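Local coordinates for protein inorganic pyrophosphatase (Shewanella sp. AS-11, PDB 6LL7) that probably hydrolyses inorganic diphosphate to two phosphates with manganese as cofactor, at residues I11-S16 with I71-E76; V179-F184 with E219-A224; C142-D147 with R162-L167. All coordinates share one frame; numbering follows the deposited sequence.

In the fold
Followed from the N terminus, interaction 1 closes first: it brings the start of helix 14-29 against the end of strand 68-72, spanning 54 intervening residues and setting two manganese ions between them. Interaction 3 comes next, closing a short connection of 14 residues between helices 134-148 and 158-171. Interaction 2 closes last, joining helix 176-188 to the end of strand 211-220 across 34 residues. The three run in series, without nesting or crossing. They are nevertheless linked in space: Asp15 and Asp147 bind the same manganese, joining interactions 1 and 3, while Met183 packs on Leu145, joining interactions 2 and 3. Helix 134-148 thus lies between the metal site and helix 176-188.

Interaction 1: residues I11-S16 with I71-E76; sequences IPDSDS and IVDHSE. With MN (manganese (II) ion), chain E; MN (manganese (II) ion), chain F.
Asp13 meets Asp73 through a manganese ion, that of chain E, which Asp13 OD2 binds at 2.0 Å and Asp73 OD2 at 2.2 Å. The two carboxylates come from opposite directions and are nearly coplanar, their planes 23° apart. Asp13 CG sits between its backbone N and carbonyl carbon (chi1 52°), a rotation that also carries OD1 over the first turn of helix 14-29. There OD1 accepts from Ser16 N at 3.0 Å, the N-cap bond, and from Ser16 OG at 2.9 Å, the two donors arriving from opposite faces of the carboxylate plane.

Asp15 serves the second ion, of chain F: its OD2 lies 2.2 Å from the metal and Asp73 OD1 2.1 Å from it. The Asp15 and Asp73 carboxylate planes are turned 64° against each other, and Asn118 holds Asp15 OD1 by a hydrogen bond. Farther along, Ser16 CA packs on Val72 CG1 at 4.3 Å.

Asp73 is therefore a bridging ligand, one oxygen to each manganese, with His9 completing the protein ligands of the first ion and His95 and Asp147 those of the second; each ion also carries a water. Asp15 OD2 and Asp73 OD1 approach to 2.8 Å, a spacing explained by the cation they share, and the metal charge probably offsets the repulsion within this cluster of carboxylates.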
# COMPACT_ATOMS: atom_id res chain seq x y z
N ILE A 11 -7.37 -4.42 -2.28
CA ILE A 11 -6.56 -3.64 -3.25
C ILE A 11 -5.09 -3.83 -2.88
O ILE A 11 -4.39 -2.89 -2.52
CB ILE A 11 -7.06 -2.18 -3.33
CG1 ILE A 11 -8.57 -2.18 -3.60
CG2 ILE A 11 -6.28 -1.40 -4.38
CD1 ILE A 11 -9.18 -0.85 -3.99
N PRO A 12 -4.59 -5.07 -2.92
CA PRO A 12 -3.23 -5.36 -2.46
C PRO A 12 -2.13 -4.52 -3.12
O PRO A 12 -2.12 -4.37 -4.31
CB PRO A 12 -3.04 -6.85 -2.84
CG PRO A 12 -4.14 -7.16 -3.82
CD PRO A 12 -5.29 -6.27 -3.41
N ASP A 13 -1.19 -4.02 -2.33
CA ASP A 13 0.04 -3.34 -2.84
C ASP A 13 1.19 -4.34 -2.76
O ASP A 13 0.93 -5.48 -2.35
CB ASP A 13 0.34 -2.07 -2.03
CG ASP A 13 0.37 -2.29 -0.53
OD1 ASP A 13 0.27 -3.46 -0.10
OD2 ASP A 13 0.46 -1.29 0.18
N SER A 14 2.42 -3.94 -3.11
CA SER A 14 3.60 -4.85 -3.06
C SER A 14 3.81 -5.41 -1.65
O SER A 14 4.04 -6.65 -1.54
CB SER A 14 4.82 -4.19 -3.59
OG SER A 14 4.73 -4.05 -5.00
N ASP A 15 3.66 -4.57 -0.61
CA ASP A 15 3.86 -4.96 0.81
C ASP A 15 2.94 -6.13 1.15
O ASP A 15 3.45 -7.13 1.71
CB ASP A 15 3.64 -3.80 1.78
CG ASP A 15 4.14 -4.04 3.20
OD1 ASP A 15 4.96 -4.96 3.36
OD2 ASP A 15 3.75 -3.26 4.11
N SER A 16 1.63 -6.00 0.88
CA SER A 16 0.60 -7.03 1.17
C SER A 16 0.92 -8.34 0.43
O SER A 16 0.70 -9.41 1.04
CB SER A 16 -0.80 -6.57 0.82
OG SER A 16 -1.15 -5.37 1.51
N ILE A 71 -2.99 -11.86 9.22
CA ILE A 71 -3.22 -10.55 8.56
C ILE A 71 -1.87 -9.85 8.33
O ILE A 71 -1.06 -9.82 9.26
CB ILE A 71 -4.15 -9.68 9.41
CG1 ILE A 71 -5.53 -10.33 9.61
CG2 ILE A 71 -4.26 -8.29 8.81
CD1 ILE A 71 -6.51 -10.07 8.50
N VAL A 72 -1.66 -9.26 7.15
CA VAL A 72 -0.46 -8.44 6.81
C VAL A 72 -0.88 -7.00 6.46
O VAL A 72 -1.85 -6.83 5.69
CB VAL A 72 0.30 -9.07 5.64
CG1 VAL A 72 1.51 -8.23 5.25
CG2 VAL A 72 0.70 -10.50 5.94
N ASP A 73 -0.19 -6.00 7.04
CA ASP A 73 -0.10 -4.60 6.52
C ASP A 73 -1.41 -3.85 6.77
O ASP A 73 -1.70 -2.90 6.02
CB ASP A 73 0.19 -4.61 5.01
CG ASP A 73 0.68 -3.30 4.41
OD1 ASP A 73 1.24 -2.48 5.15
OD2 ASP A 73 0.50 -3.14 3.18
N HIS A 74 -2.19 -4.27 7.74
CA HIS A 74 -3.31 -3.48 8.32
C HIS A 74 -3.74 -4.11 9.66
O HIS A 74 -3.26 -5.21 9.97
CB HIS A 74 -4.48 -3.39 7.34
CG HIS A 74 -5.16 -4.70 7.12
ND1 HIS A 74 -6.29 -5.06 7.84
CD2 HIS A 74 -4.92 -5.72 6.26
CE1 HIS A 74 -6.69 -6.24 7.45
NE2 HIS A 74 -5.88 -6.67 6.48
N SER A 75 -4.60 -3.44 10.41
CA SER A 75 -5.33 -4.02 11.56
C SER A 75 -6.76 -3.47 11.57
O SER A 75 -7.27 -3.21 12.67
CB SER A 75 -4.59 -3.79 12.86
OG SER A 75 -4.37 -2.41 13.12
N GLU A 76 -7.36 -3.33 10.38
CA GLU A 76 -8.70 -2.72 10.17
C GLU A 76 -9.70 -3.78 9.68
O GLU A 76 -9.31 -4.64 8.86
CB GLU A 76 -8.65 -1.61 9.11
CG GLU A 76 -7.61 -0.53 9.38
CD GLU A 76 -7.91 0.35 10.58
OE1 GLU A 76 -9.13 0.58 10.88
OE2 GLU A 76 -6.94 0.82 11.21
MN MN E . -0.26 -1.42 2.06
MN MN F . 2.79 -1.32 4.25
O HOH W 1 -0.49 -0.66 3.75
O HOH W 2 1.57 0.57 3.31

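Interaction 2: residues V179-F184 with E219-A224; sequences VGMDMF and EVIDLA
Ile221, just past the end of strand 211-220, reaches two side chains of helix 176-188, and this apolar packing forms the centre of the contact. Its CD1 lies 3.6 Å from Met181 SD and equally near Met181 CG. The methionine chain is bent at chi2 (64°) and again at chi3 (46°), and both CG and SD lie against the methyl. One carbon back, Ile221 CG1 rests 3.9 Å from Phe184 CB and also touches the backbone carbonyl carbon of Phe184, so the isoleucine spans about one helical turn. Cut back to an alanine, this position would probably lose the contact with Met181 SD and CG and leave a gap beside Phe184 CB.

A second kind of contact is made at the rim of the phenylalanine ring. The Glu219 chain runs alongside the phenylalanine; Glu219 CB approaches Phe184 CE1 at 4.0 Å in the ring plane, and Glu219 OE1 stands 3.8 Å from CE1, near that plane. With the carboxylate tilted 42° from the ring, an acidic oxygen faces the ring edge, where the slightly positive C-H groups are likely to suit it. The same OE1 has a long, weak ion pair with Lys187.

No hydrogen bond joins the two segments directly. Ser188 OG instead links them, bonded to both Ile221 N and Phe184 O. Beyond the contact, Asp222 OD1 accepts from Ala224 N at 3.1 Å, forming an Asx turn.

The contact thus joins helix 176-188 to the end of a mixed-sheet strand in the DHHA2 part of the chain. Backbone hydrogen bonds tie Val220 to Thr254, in the parallel neighbour strand 248-255, and to Ile256 just past its end, while Val179 and Met183 pack the helix against helix 134-148.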
# COMPACT_ATOMS: atom_id res chain seq x y z
N VAL A 179 17.08 -1.07 -8.72
CA VAL A 179 15.91 -2.00 -8.74
C VAL A 179 14.67 -1.21 -8.30
O VAL A 179 13.57 -1.48 -8.84
CB VAL A 179 16.15 -3.26 -7.88
CG1 VAL A 179 14.90 -4.12 -7.80
CG2 VAL A 179 17.30 -4.08 -8.43
N GLY A 180 14.88 -0.26 -7.37
CA GLY A 180 13.85 0.68 -6.90
C GLY A 180 13.32 1.56 -8.01
O GLY A 180 12.09 1.67 -8.17
N MET A 181 14.24 2.17 -8.77
CA MET A 181 13.90 3.06 -9.90
C MET A 181 13.23 2.21 -11.00
O MET A 181 12.23 2.69 -11.57
CB MET A 181 15.15 3.76 -10.45
CG MET A 181 14.88 5.13 -11.09
SD MET A 181 14.25 6.37 -9.94
CE MET A 181 15.33 6.16 -8.53
N ASP A 182 13.71 0.99 -11.22
CA ASP A 182 13.08 0.03 -12.19
C ASP A 182 11.59 -0.17 -11.84
O ASP A 182 10.76 -0.18 -12.79
CB ASP A 182 13.84 -1.30 -12.24
CG ASP A 182 15.10 -1.26 -13.08
OD1 ASP A 182 15.23 -0.37 -13.92
OD2 ASP A 182 15.95 -2.15 -12.87
N MET A 183 11.26 -0.30 -10.55
CA MET A 183 9.87 -0.47 -10.05
C MET A 183 9.02 0.77 -10.39
O MET A 183 7.91 0.60 -10.92
CB MET A 183 9.86 -0.67 -8.53
CG MET A 183 10.48 -1.98 -8.10
SD MET A 183 10.36 -2.23 -6.30
CE MET A 183 11.94 -1.63 -5.72
N PHE A 184 9.53 1.96 -10.10
CA PHE A 184 8.81 3.25 -10.27
C PHE A 184 8.74 3.61 -11.77
O PHE A 184 7.73 4.20 -12.19
CB PHE A 184 9.39 4.33 -9.35
CG PHE A 184 8.99 4.16 -7.91
CD1 PHE A 184 7.77 4.63 -7.46
CD2 PHE A 184 9.80 3.49 -7.01
CE1 PHE A 184 7.38 4.46 -6.15
CE2 PHE A 184 9.42 3.33 -5.69
CZ PHE A 184 8.20 3.80 -5.27
N GLU A 219 2.14 6.87 -8.10
CA GLU A 219 3.54 7.32 -7.86
C GLU A 219 4.34 7.06 -9.13
O GLU A 219 4.42 5.92 -9.54
CB GLU A 219 4.09 6.61 -6.61
CG GLU A 219 3.34 6.96 -5.34
CD GLU A 219 3.67 6.12 -4.12
OE1 GLU A 219 4.15 4.98 -4.30
OE2 GLU A 219 3.42 6.59 -2.97
N VAL A 220 4.89 8.10 -9.76
CA VAL A 220 5.60 8.00 -11.06
C VAL A 220 6.91 8.77 -10.95
O VAL A 220 7.07 9.54 -9.99
CB VAL A 220 4.73 8.52 -12.22
CG1 VAL A 220 3.43 7.75 -12.34
CG2 VAL A 220 4.45 10.01 -12.08
N ILE A 221 7.82 8.54 -11.90
CA ILE A 221 9.15 9.20 -11.97
C ILE A 221 8.99 10.60 -12.55
O ILE A 221 9.76 11.50 -12.17
CB ILE A 221 10.14 8.32 -12.77
CG1 ILE A 221 10.44 7.03 -12.01
CG2 ILE A 221 11.40 9.10 -13.12
CD1 ILE A 221 11.71 6.33 -12.43
N ASP A 222 8.01 10.81 -13.43
CA ASP A 222 7.80 12.13 -14.08
C ASP A 222 6.30 12.39 -14.23
O ASP A 222 5.60 11.57 -14.86
CB ASP A 222 8.55 12.22 -15.41
CG ASP A 222 8.42 13.56 -16.12
OD1 ASP A 222 7.82 14.49 -15.55
OD2 ASP A 222 8.93 13.67 -17.24
N LEU A 223 5.85 13.51 -13.67
CA LEU A 223 4.44 13.96 -13.63
C LEU A 223 3.90 14.24 -15.06
O LEU A 223 2.68 14.16 -15.25
CB LEU A 223 4.43 15.20 -12.73
CG LEU A 223 3.15 16.00 -12.65
CD1 LEU A 223 2.01 15.15 -12.15
CD2 LEU A 223 3.36 17.21 -11.74
N ALA A 224 4.79 14.50 -16.02
CA ALA A 224 4.47 14.79 -17.45
C ALA A 224 3.76 13.61 -18.15
O ALA A 224 3.10 13.87 -19.18
CB ALA A 224 5.73 15.15 -18.20

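Interaction 3: residues C142-D147 with R162-L167; sequences CAILSD and RCVEAL. With MN (manganese (II) ion), chain F.
Ile144 and Val164 overlap flank to flank, with Ile144 CG2 and Val164 CG2 3.6 Å apart. Both branches of the isoleucine are used. CG2 takes the valine, whereas CG1 stands anti to the carbonyl carbon and an extended chi2 of 151° carries CD1 outward to Leu167 CD1 at 3.5 Å and Cys163 SG at 4.0 Å; the leucine crosses it at about a right angle. Val164 likewise divides its methyls: with CG1 anti to the backbone N (chi1 164°), CG2 is given to Ile144 and CG1 to Leu145 CD2 at 4.2 Å.

The contact is wholly apolar and buried, with no hydrogen bond across it. Asp147, on the same helix as Ile144, turns instead to the metal, its OD2 binding the manganese of chain F at 2.4 Å. The water on that ion donates a hydrogen bond to Asp147 OD1, its oxygen 3.0 Å from OD1.

The segment axes pass 10.0 Å apart at 147° between their N-to-C directions. This is a roughly antiparallel, obliquely crossing helix pair built on aliphatic packing, one of whose helices supplies a ligand to the dinuclear manganese site of this DHH-family pyrophosphatase.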
# COMPACT_ATOMS: atom_id res chain seq x y z
N CYS A 142 12.12 -5.15 -2.23
CA CYS A 142 11.32 -4.35 -3.20
C CYS A 142 10.06 -3.79 -2.53
O CYS A 142 9.67 -2.64 -2.86
CB CYS A 142 10.90 -5.20 -4.40
SG CYS A 142 12.25 -5.57 -5.53
N ALA A 143 9.42 -4.60 -1.68
CA ALA A 143 8.26 -4.17 -0.86
C ALA A 143 8.65 -2.96 -0.02
O ALA A 143 7.82 -2.01 0.05
CB ALA A 143 7.77 -5.29 0.02
N ILE A 144 9.84 -2.96 0.57
CA ILE A 144 10.26 -1.83 1.46
C ILE A 144 10.56 -0.59 0.59
O ILE A 144 10.17 0.53 1.02
CB ILE A 144 11.43 -2.21 2.39
CG1 ILE A 144 11.12 -3.48 3.19
CG2 ILE A 144 11.78 -1.04 3.29
CD1 ILE A 144 12.35 -4.28 3.54
N LEU A 145 11.20 -0.78 -0.57
CA LEU A 145 11.50 0.33 -1.53
C LEU A 145 10.18 0.87 -2.09
O LEU A 145 10.06 2.07 -2.34
CB LEU A 145 12.42 -0.19 -2.64
CG LEU A 145 13.83 -0.61 -2.21
CD1 LEU A 145 14.57 -1.22 -3.38
CD2 LEU A 145 14.63 0.54 -1.65
N SER A 146 9.18 0.01 -2.25
CA SER A 146 7.82 0.39 -2.71
C SER A 146 7.16 1.28 -1.66
O SER A 146 6.79 2.39 -2.01
CB SER A 146 7.00 -0.83 -3.02
OG SER A 146 5.68 -0.45 -3.33
N ASP A 147 7.10 0.82 -0.41
CA ASP A 147 6.43 1.47 0.75
C ASP A 147 7.12 2.78 1.12
O ASP A 147 6.40 3.76 1.40
CB ASP A 147 6.39 0.53 1.98
CG ASP A 147 5.03 -0.06 2.31
OD1 ASP A 147 4.06 0.41 1.70
OD2 ASP A 147 4.94 -0.96 3.21
N ARG A 162 18.33 0.00 7.11
CA ARG A 162 19.27 -1.07 7.56
C ARG A 162 18.80 -2.42 7.02
O ARG A 162 19.63 -3.21 6.51
CB ARG A 162 19.38 -1.11 9.09
CG ARG A 162 20.07 0.10 9.73
CD ARG A 162 20.28 -0.10 11.23
NE ARG A 162 19.21 -0.94 11.80
CZ ARG A 162 18.34 -0.61 12.77
NH1 ARG A 162 18.40 0.56 13.39
NH2 ARG A 162 17.42 -1.48 13.15
N CYS A 163 17.49 -2.67 7.08
CA CYS A 163 16.88 -3.93 6.62
C CYS A 163 17.03 -4.09 5.09
O CYS A 163 17.43 -5.17 4.66
CB CYS A 163 15.43 -4.02 7.07
SG CYS A 163 14.65 -5.55 6.52
N VAL A 164 16.74 -3.06 4.28
CA VAL A 164 17.00 -3.11 2.81
C VAL A 164 18.49 -3.43 2.58
O VAL A 164 18.77 -4.32 1.77
CB VAL A 164 16.61 -1.82 2.06
CG1 VAL A 164 17.23 -1.75 0.68
CG2 VAL A 164 15.09 -1.67 1.96
N GLU A 165 19.39 -2.71 3.25
CA GLU A 165 20.85 -2.93 3.04
C GLU A 165 21.14 -4.41 3.31
O GLU A 165 21.79 -5.04 2.46
CB GLU A 165 21.70 -1.95 3.87
CG GLU A 165 21.76 -0.55 3.28
CD GLU A 165 22.32 0.54 4.20
OE1 GLU A 165 22.50 0.28 5.42
OE2 GLU A 165 22.58 1.68 3.69
N ALA A 166 20.59 -4.98 4.40
CA ALA A 166 20.78 -6.40 4.81
C ALA A 166 20.25 -7.35 3.73
O ALA A 166 20.97 -8.33 3.42
CB ALA A 166 20.10 -6.65 6.13
N LEU A 167 19.05 -7.09 3.21
CA LEU A 167 18.33 -7.96 2.24
C LEU A 167 19.04 -7.92 0.88
O LEU A 167 19.18 -8.99 0.27
CB LEU A 167 16.87 -7.51 2.12
CG LEU A 167 15.99 -7.70 3.35
CD1 LEU A 167 14.73 -6.85 3.26
CD2 LEU A 167 15.63 -9.16 3.56
MN MN F . 2.79 -1.32 4.25
O HOH W 2 1.57 0.57 3.31